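Local structure of alpha-L-rhamnosidase (Aspergillus terreus, 6GSZ) at residues L438-L442 / W727-V732; N445-S449 / G735-W739; F715-L719 / V767-L771. The protein probably hydrolyses terminal non-reducing alpha-L-rhamnose residues from alpha-L-rhamnosides and carries calcium ions. One frame throughout, in Å; residues are numbered along the deposited sequence.

In the fold
All three contacts lie in the helical six-hairpin glycosidase domain, and the first two share helix 437-453. Contact 1 sets the start of that helix across helix 727-732; it is apolar, buried for the most part, and reaches the surface at Leu438 and Val732. Two turns on, contact 2 holds the loop that follows helix 727-732, buried and polar, with side-chain amide and hydroxyl groups bonded to loop backbone. Gln730 O and Gly735 N probably hydrogen-bond between them. Contact 3, helix 712-719 against helix 768-775, is fully buried and aromatic. Leu719 meets Leu442 and Trp727 meets Phe715 between contacts 1 and 3, while Ile446 touches Val767 between contacts 2 and 3.

Contact 1 of 3, residues L438-L442 / W727-V732; sequences LISKL and WLYQVV
Trp727 meets Leu442 through its CB, which lies 3.8 Å from Leu442 CD2; its indole turns off from residues 438-442, and NE1 is hydrogen-bonded to Val764 O. Leu728 then puts both methyls to use. Its CD1 packs 3.8 Å from Leu438 CB and also reaches Ile439 CG1, while CD2 touches Leu438 O at 3.5 Å and the CB of Leu442. That carbonyl is already engaged inside its helix by Leu442 N, so the methyl simply lies against a satisfied oxygen. This is helix-on-helix packing in the alpha-helical catalytic domain of a six-hairpin glycosidase, the two short axes passing 9.5 Å apart and almost perpendicular, at 92°. One turn after Leu728, Val731 divides its two methyls between Lys441 and Leu442. With CG1 anti to the backbone N (chi1 174°), that methyl lies 3.8 Å from Lys441 CG, and CG2 faces Leu442 CA at 4.0 Å. The lysine chain bends at chi2 and carries its amino end away. Val732 CG1 lies 3.9 Å from Leu438 CD1 at the exposed margin, where Leu438, Val731 and Val732 line a pocket holding a 2-(2-methoxyethoxy)ethanol molecule, probably from the crystallisation liquor.

Contact 2 of 3, residues N445-S449 / G735-W739; sequences NILWS and GTTTW
Ser449 OG accepts the backbone N-H of Thr738 at 2.9 Å, with an N-H...O angle of 140°, and is also hydrogen-bonded to Asn760 OD1. The hydroxyl is thus shared between two parts of the loop region, at Thr738 and Asn760, and it also lies against Thr737 CB. Its place follows from chi1 of -75°, which sets OG beside its own backbone N and anti to the carbonyl carbon. One turn earlier, Asn445 lays its amide along the backbone of Gly735 and Thr736. Its ND2 gives one hydrogen to Gly735 O at 3.0 Å, but the bond is bent and the donor stands 63° above the carbonyl plane. The same nitrogen donates to a water at 2.8 Å, and that water donates in turn to Thr737 O, so the amide reaches Gly735 O directly and Thr737 O through the water, passing Thr736 between them. Asn445 OD1 packs beside Thr736 C, with no bond to the neighbouring Thr736 O, which is taken by Gln334 NE2. The two backbones come very close at Thr737, whose CA-H points at Asn445 O, CA to O 3.5 Å. Farther along, Thr738 CG2 rests 3.8 Å from Ile446 CG1, and Trp448 CB lies by Thr737 CG2. In the six-hairpin domain this loop runs between helices 727-732 and 768-775, backed by Phe759 and His761, whose carbonyls bind the hydroxyls of Thr737 and Thr738; Ile446, which also touches Thr738, packs helix 437-453 against helix 471-484.

Contact 3 of 3, residues F715-L719 / V767-L771; sequences FYSML and VGSWL
Trp770 of helix 768-775 reaches across to helix 712-719 and is clasped by Phe715 and Tyr716, an aromatic cluster between two helices of the six-hairpin glycosidase domain. Its CB carries the ring across with CG anti to the backbone N (chi1 -164°). At the root of the indole, CG lies 3.9 Å from Phe715 CE2. CD2 and CE2, the fused bond, come next and lie beneath Phe715 CD2, which stands 3.3 Å above the indole plane; this is a T-shaped pair with the phenyl edge on the indole face, planes at 64°. NE1 turns to Ser707 OG, its hydrogen-bond partner. On the benzo side CE3 also sits under Phe715 CD2, and CZ2 meets Phe715 CB. CZ3 has Leu719 CD2 at 4.0 Å. CH2, the outermost atom, ends over the centre of the Tyr716 ring, 3.6 Å from its plane. The Trp770 and Tyr716 rings stand at 79°, so the tryptophan offers its face to one ring and its edge to the next. Tyr716 OH is bonded to Val793 O. Beside this cluster, Leu719 CD2 touches Leu771 CD2 at 3.7 Å, and Val767 CG2 lies at the edge of the Phe715 ring, 3.8 Å from CZ of that phenylalanine.

Contact 1 of 3, residues L438-L442 / W727-V732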
loop_
_atom_site.group_PDB
_atom_site.type_symbol
_atom_site.label_atom_id
_atom_site.label_comp_id
_atom_site.label_asym_id
_atom_site.label_seq_id
_atom_site.Cartn_x
_atom_site.Cartn_y
_atom_site.Cartn_z
ATOM N N LEU A 438 11.821 -18.230 -13.796
ATOM C CA LEU A 438 12.234 -17.787 -12.461
ATOM C C LEU A 438 12.018 -16.272 -12.318
ATOM O O LEU A 438 11.648 -15.816 -11.247
ATOM C CB LEU A 438 13.681 -18.173 -12.171
ATOM C CG LEU A 438 13.989 -19.669 -12.234
ATOM C CD1 LEU A 438 15.451 -19.911 -11.931
ATOM C CD2 LEU A 438 13.112 -20.461 -11.301
ATOM N N ILE A 439 12.364 -15.476 -13.337
ATOM C CA ILE A 439 12.201 -14.012 -13.257
ATOM C C ILE A 439 10.698 -13.691 -13.289
ATOM O O ILE A 439 10.222 -12.781 -12.572
ATOM C CB ILE A 439 12.995 -13.316 -14.377
ATOM C CG1 ILE A 439 14.487 -13.550 -14.186
ATOM C CG2 ILE A 439 12.697 -11.827 -14.442
ATOM C CD1 ILE A 439 15.324 -13.012 -15.314
ATOM N N SER A 440 9.920 -14.437 -14.078
ATOM C CA SER A 440 8.452 -14.245 -14.023
ATOM C C SER A 440 7.921 -14.534 -12.605
ATOM O O SER A 440 7.070 -13.780 -12.104
ATOM C CB SER A 440 7.702 -15.097 -15.021
ATOM O OG SER A 440 8.084 -14.769 -16.339
ATOM N N LYS A 441 8.423 -15.604 -11.969
ATOM C CA LYS A 441 7.985 -15.913 -10.615
ATOM C C LYS A 441 8.444 -14.830 -9.633
ATOM O O LYS A 441 7.705 -14.500 -8.692
ATOM C CB LYS A 441 8.512 -17.281 -10.181
ATOM C CG LYS A 441 8.108 -17.703 -8.766
ATOM C CD LYS A 441 6.611 -17.805 -8.565
ATOM C CE LYS A 441 6.215 -18.640 -7.367
ATOM N NZ LYS A 441 4.734 -18.712 -7.224
ATOM N N LEU A 442 9.662 -14.316 -9.801
ATOM C CA LEU A 442 10.133 -13.189 -8.969
ATOM C C LEU A 442 9.109 -12.045 -8.980
ATOM O O LEU A 442 8.764 -11.513 -7.921
ATOM C CB LEU A 442 11.494 -12.697 -9.440
ATOM C CG LEU A 442 12.052 -11.492 -8.686
ATOM C CD1 LEU A 442 12.217 -11.798 -7.188
ATOM C CD2 LEU A 442 13.359 -11.036 -9.341
ATOM N N TRP A 727 18.246 -12.423 -5.805
ATOM C CA TRP A 727 16.778 -12.504 -5.838
ATOM C C TRP A 727 16.265 -13.921 -6.129
ATOM O O TRP A 727 15.371 -14.421 -5.448
ATOM C CB TRP A 727 16.212 -11.529 -6.851
ATOM C CG TRP A 727 16.436 -10.101 -6.495
ATOM C CD1 TRP A 727 15.634 -9.325 -5.719
ATOM C CD2 TRP A 727 17.495 -9.242 -6.950
ATOM N NE1 TRP A 727 16.155 -8.068 -5.595
ATOM C CE2 TRP A 727 17.283 -7.977 -6.367
ATOM C CE3 TRP A 727 18.612 -9.429 -7.762
ATOM C CZ2 TRP A 727 18.147 -6.903 -6.572
ATOM C CZ3 TRP A 727 19.472 -8.371 -7.960
ATOM C CH2 TRP A 727 19.235 -7.127 -7.379
ATOM N N LEU A 728 16.834 -14.587 -7.137
ATOM C CA LEU A 728 16.278 -15.870 -7.567
ATOM C C LEU A 728 16.648 -16.988 -6.605
ATOM O O LEU A 728 15.997 -18.031 -6.649
ATOM C CB LEU A 728 16.734 -16.209 -8.995
ATOM C CG LEU A 728 16.255 -15.252 -10.062
ATOM C CD1 LEU A 728 16.592 -15.785 -11.454
ATOM C CD2 LEU A 728 14.785 -14.923 -9.940
ATOM N N TYR A 729 17.635 -16.775 -5.733
ATOM C CA TYR A 729 17.846 -17.752 -4.656
ATOM C C TYR A 729 16.539 -17.937 -3.890
ATOM O O TYR A 729 16.159 -19.042 -3.551
ATOM C CB TYR A 729 18.956 -17.293 -3.721
ATOM C CG TYR A 729 19.021 -18.036 -2.418
ATOM C CD1 TYR A 729 19.513 -19.318 -2.382
ATOM C CD2 TYR A 729 18.597 -17.462 -1.235
ATOM C CE1 TYR A 729 19.579 -20.018 -1.190
ATOM C CE2 TYR A 729 18.651 -18.134 -0.029
ATOM C CZ TYR A 729 19.149 -19.429 -0.007
ATOM O OH TYR A 729 19.210 -20.110 1.176
ATOM N N GLN A 730 15.882 -16.815 -3.579
ATOM C CA GLN A 730 14.662 -16.911 -2.769
ATOM C C GLN A 730 13.577 -17.674 -3.548
ATOM O O GLN A 730 12.845 -18.464 -2.965
ATOM C CB GLN A 730 14.183 -15.516 -2.330
ATOM C CG GLN A 730 15.271 -14.694 -1.673
ATOM C CD GLN A 730 14.819 -13.398 -1.044
ATOM O OE1 GLN A 730 13.774 -12.853 -1.403
ATOM N NE2 GLN A 730 15.612 -12.880 -0.103
ATOM N N VAL A 731 13.566 -17.542 -4.882
ATOM C CA VAL A 731 12.607 -18.220 -5.750
ATOM C C VAL A 731 12.881 -19.747 -5.775
ATOM O O VAL A 731 11.965 -20.587 -5.643
ATOM C CB VAL A 731 12.644 -17.612 -7.173
ATOM C CG1 VAL A 731 11.769 -18.411 -8.116
ATOM C CG2 VAL A 731 12.161 -16.152 -7.142
ATOM N N VAL A 732 14.138 -20.129 -5.963
ATOM C CA VAL A 732 14.471 -21.544 -6.097
ATOM C C VAL A 732 14.381 -22.232 -4.731
ATOM O O VAL A 732 14.303 -23.452 -4.719
ATOM C CB VAL A 732 15.809 -21.785 -6.825
ATOM C CG1 VAL A 732 15.817 -21.157 -8.213
ATOM C CG2 VAL A 732 17.021 -21.368 -6.009
#

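Contact 2 of 3, residues N445-S449 / G735-W739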
loop_
_atom_site.group_PDB
_atom_site.type_symbol
_atom_site.label_atom_id
_atom_site.label_comp_id
_atom_site.label_asym_id
_atom_site.label_seq_id
_atom_site.Cartn_x
_atom_site.Cartn_y
_atom_site.Cartn_z
ATOM N N ASN A 445 6.150 -12.880 -6.964
ATOM C CA ASN A 445 6.496 -12.825 -5.543
ATOM C C ASN A 445 6.513 -11.381 -5.031
ATOM O O ASN A 445 6.073 -11.130 -3.890
ATOM C CB ASN A 445 7.850 -13.471 -5.247
ATOM C CG ASN A 445 7.842 -14.974 -5.447
ATOM O OD1 ASN A 445 6.815 -15.579 -5.819
ATOM N ND2 ASN A 445 9.012 -15.573 -5.242
ATOM N N ILE A 446 6.974 -10.444 -5.865
ATOM C CA ILE A 446 6.950 -9.027 -5.524
ATOM C C ILE A 446 5.513 -8.531 -5.384
ATOM O O ILE A 446 5.117 -7.841 -4.409
ATOM C CB ILE A 446 7.713 -8.198 -6.573
ATOM C CG1 ILE A 446 9.194 -8.590 -6.554
ATOM C CG2 ILE A 446 7.516 -6.709 -6.353
ATOM C CD1 ILE A 446 10.006 -8.022 -7.722
ATOM N N LEU A 447 4.695 -8.941 -6.326
ATOM C CA LEU A 447 3.254 -8.630 -6.295
ATOM C C LEU A 447 2.627 -9.121 -4.971
ATOM O O LEU A 447 1.862 -8.360 -4.319
ATOM C CB LEU A 447 2.601 -9.309 -7.503
ATOM C CG LEU A 447 1.080 -9.344 -7.561
ATOM C CD1 LEU A 447 0.476 -7.972 -7.679
ATOM C CD2 LEU A 447 0.610 -10.269 -8.674
ATOM N N TRP A 448 2.924 -10.363 -4.602
ATOM C CA TRP A 448 2.382 -10.886 -3.372
ATOM C C TRP A 448 2.945 -10.184 -2.126
ATOM O O TRP A 448 2.192 -10.063 -1.125
ATOM C CB TRP A 448 2.571 -12.408 -3.298
ATOM C CG TRP A 448 1.537 -13.144 -4.086
ATOM C CD1 TRP A 448 1.686 -13.726 -5.313
ATOM C CD2 TRP A 448 0.189 -13.465 -3.674
ATOM N NE1 TRP A 448 0.526 -14.326 -5.702
ATOM C CE2 TRP A 448 -0.386 -14.262 -4.684
ATOM C CE3 TRP A 448 -0.560 -13.247 -2.507
ATOM C CZ2 TRP A 448 -1.700 -14.730 -4.629
ATOM C CZ3 TRP A 448 -1.837 -13.747 -2.422
ATOM C CH2 TRP A 448 -2.406 -14.469 -3.473
ATOM N N SER A 449 4.226 -9.788 -2.123
ATOM C CA SER A 449 4.752 -9.022 -1.007
ATOM C C SER A 449 4.083 -7.639 -0.902
ATOM O O SER A 449 3.877 -7.095 0.209
ATOM C CB SER A 449 6.251 -8.947 -0.983
ATOM O OG SER A 449 6.807 -10.173 -0.558
ATOM N N GLY A 735 10.409 -19.766 -2.252
ATOM C CA GLY A 735 9.813 -18.504 -1.870
ATOM C C GLY A 735 8.694 -18.086 -2.803
ATOM O O GLY A 735 8.804 -18.282 -4.024
ATOM N N THR A 736 7.629 -17.512 -2.230
ATOM C CA THR A 736 6.483 -17.020 -2.974
ATOM C C THR A 736 6.214 -15.530 -2.673
ATOM O O THR A 736 5.204 -14.975 -3.115
ATOM C CB THR A 736 5.243 -17.884 -2.707
ATOM O OG1 THR A 736 4.956 -17.938 -1.311
ATOM C CG2 THR A 736 5.402 -19.288 -3.248
ATOM N N THR A 737 7.169 -14.922 -1.975
ATOM C CA THR A 737 7.196 -13.534 -1.553
ATOM C C THR A 737 8.671 -13.156 -1.523
ATOM O O THR A 737 9.508 -14.041 -1.509
ATOM C CB THR A 737 6.560 -13.340 -0.172
ATOM O OG1 THR A 737 7.047 -14.317 0.739
ATOM C CG2 THR A 737 5.054 -13.372 -0.229
ATOM N N THR A 738 8.970 -11.860 -1.476
ATOM C CA THR A 738 10.341 -11.431 -1.226
ATOM C C THR A 738 10.577 -11.429 0.282
ATOM O O THR A 738 9.689 -11.147 1.079
ATOM C CB THR A 738 10.629 -10.080 -1.900
ATOM O OG1 THR A 738 9.675 -9.066 -1.552
ATOM C CG2 THR A 738 10.669 -10.210 -3.407
ATOM N N TRP A 739 11.828 -11.713 0.671
ATOM C CA TRP A 739 12.179 -11.895 2.095
ATOM C C TRP A 739 12.909 -10.654 2.611
ATOM O O TRP A 739 13.548 -9.918 1.865
ATOM C CB TRP A 739 13.057 -13.134 2.295
ATOM C CG TRP A 739 12.502 -14.394 1.716
ATOM C CD1 TRP A 739 11.214 -14.701 1.384
ATOM C CD2 TRP A 739 13.266 -15.589 1.497
ATOM N NE1 TRP A 739 11.131 -16.004 0.952
ATOM C CE2 TRP A 739 12.382 -16.567 0.995
ATOM C CE3 TRP A 739 14.625 -15.887 1.621
ATOM C CZ2 TRP A 739 12.803 -17.863 0.676
ATOM C CZ3 TRP A 739 15.052 -17.158 1.297
ATOM C CH2 TRP A 739 14.152 -18.132 0.838
HETATM O O HOH W 1 11.106 -14.133 -3.960
#

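Contact 3 of 3, residues F715-L719 / V767-L771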
loop_
_atom_site.group_PDB
_atom_site.type_symbol
_atom_site.label_atom_id
_atom_site.label_comp_id
_atom_site.label_asym_id
_atom_site.label_seq_id
_atom_site.Cartn_x
_atom_site.Cartn_y
_atom_site.Cartn_z
ATOM N N PHE A 715 23.819 -6.238 -14.878
ATOM C CA PHE A 715 22.691 -6.385 -13.952
ATOM C C PHE A 715 21.909 -7.642 -14.314
ATOM O O PHE A 715 21.424 -8.340 -13.429
ATOM C CB PHE A 715 21.778 -5.152 -13.889
ATOM C CG PHE A 715 20.851 -5.249 -12.697
ATOM C CD1 PHE A 715 21.380 -5.164 -11.417
ATOM C CD2 PHE A 715 19.499 -5.469 -12.847
ATOM C CE1 PHE A 715 20.549 -5.295 -10.310
ATOM C CE2 PHE A 715 18.657 -5.553 -11.738
ATOM C CZ PHE A 715 19.193 -5.458 -10.475
ATOM N N TYR A 716 21.718 -7.896 -15.618
ATOM C CA TYR A 716 21.054 -9.134 -16.023
ATOM C C TYR A 716 21.776 -10.340 -15.393
ATOM O O TYR A 716 21.125 -11.336 -14.998
ATOM C CB TYR A 716 20.988 -9.263 -17.548
ATOM C CG TYR A 716 19.756 -8.700 -18.217
ATOM C CD1 TYR A 716 18.482 -9.220 -18.003
ATOM C CD2 TYR A 716 19.865 -7.673 -19.127
ATOM C CE1 TYR A 716 17.370 -8.715 -18.665
ATOM C CE2 TYR A 716 18.763 -7.174 -19.819
ATOM C CZ TYR A 716 17.510 -7.704 -19.610
ATOM O OH TYR A 716 16.422 -7.233 -20.297
ATOM N N SER A 717 23.114 -10.295 -15.366
ATOM C CA SER A 717 23.875 -11.420 -14.798
ATOM C C SER A 717 23.595 -11.532 -13.296
ATOM O O SER A 717 23.480 -12.641 -12.796
ATOM C CB SER A 717 25.337 -11.307 -15.099
ATOM O OG SER A 717 25.562 -11.426 -16.496
ATOM N N MET A 718 23.491 -10.385 -12.593
ATOM C CA MET A 718 23.080 -10.415 -11.182
ATOM C C MET A 718 21.669 -10.992 -11.044
ATOM O O MET A 718 21.412 -11.840 -10.162
ATOM C CB MET A 718 23.085 -9.007 -10.580
ATOM C CG MET A 718 24.432 -8.333 -10.623
ATOM S SD MET A 718 24.480 -6.817 -9.643
ATOM C CE MET A 718 24.560 -7.526 -8.019
ATOM N N LEU A 719 20.750 -10.543 -11.883
ATOM C CA LEU A 719 19.338 -10.939 -11.780
ATOM C C LEU A 719 19.151 -12.435 -12.021
ATOM O O LEU A 719 18.276 -13.041 -11.396
ATOM C CB LEU A 719 18.511 -10.111 -12.762
ATOM C CG LEU A 719 17.005 -10.341 -12.738
ATOM C CD1 LEU A 719 16.428 -9.965 -11.378
ATOM C CD2 LEU A 719 16.320 -9.562 -13.836
ATOM N N VAL A 767 13.615 -4.300 -6.831
ATOM C CA VAL A 767 14.101 -4.683 -8.162
ATOM C C VAL A 767 12.961 -4.699 -9.187
ATOM O O VAL A 767 13.220 -4.624 -10.393
ATOM C CB VAL A 767 14.844 -6.031 -8.140
ATOM C CG1 VAL A 767 13.903 -7.200 -7.929
ATOM C CG2 VAL A 767 15.680 -6.225 -9.396
ATOM N N GLY A 768 11.692 -4.741 -8.766
ATOM C CA GLY A 768 10.572 -4.789 -9.669
ATOM C C GLY A 768 10.590 -3.640 -10.663
ATOM O O GLY A 768 10.221 -3.810 -11.844
ATOM N N SER A 769 10.968 -2.448 -10.207
ATOM C CA SER A 769 11.007 -1.285 -11.112
ATOM C C SER A 769 11.968 -1.486 -12.272
ATOM O O SER A 769 11.745 -0.908 -13.330
ATOM C CB SER A 769 11.318 0.005 -10.386
ATOM O OG SER A 769 12.587 -0.012 -9.783
ATOM N N TRP A 770 13.037 -2.251 -12.050
ATOM C CA TRP A 770 13.973 -2.531 -13.146
ATOM C C TRP A 770 13.306 -3.479 -14.149
ATOM O O TRP A 770 13.478 -3.353 -15.381
ATOM C CB TRP A 770 15.296 -3.101 -12.626
ATOM C CG TRP A 770 16.414 -3.051 -13.619
ATOM C CD1 TRP A 770 17.251 -1.999 -13.801
ATOM C CD2 TRP A 770 16.848 -4.106 -14.487
ATOM N NE1 TRP A 770 18.149 -2.302 -14.780
ATOM C CE2 TRP A 770 17.912 -3.566 -15.246
ATOM C CE3 TRP A 770 16.424 -5.414 -14.756
ATOM C CZ2 TRP A 770 18.586 -4.314 -16.207
ATOM C CZ3 TRP A 770 17.093 -6.145 -15.712
ATOM C CH2 TRP A 770 18.165 -5.603 -16.419
ATOM N N LEU A 771 12.568 -4.473 -13.663
ATOM C CA LEU A 771 11.793 -5.341 -14.557
ATOM C C LEU A 771 10.827 -4.506 -15.405
ATOM O O LEU A 771 10.722 -4.664 -16.622
ATOM C CB LEU A 771 11.017 -6.386 -13.762
ATOM C CG LEU A 771 11.808 -7.248 -12.779
ATOM C CD1 LEU A 771 10.905 -8.280 -12.110
ATOM C CD2 LEU A 771 13.017 -7.920 -13.305
#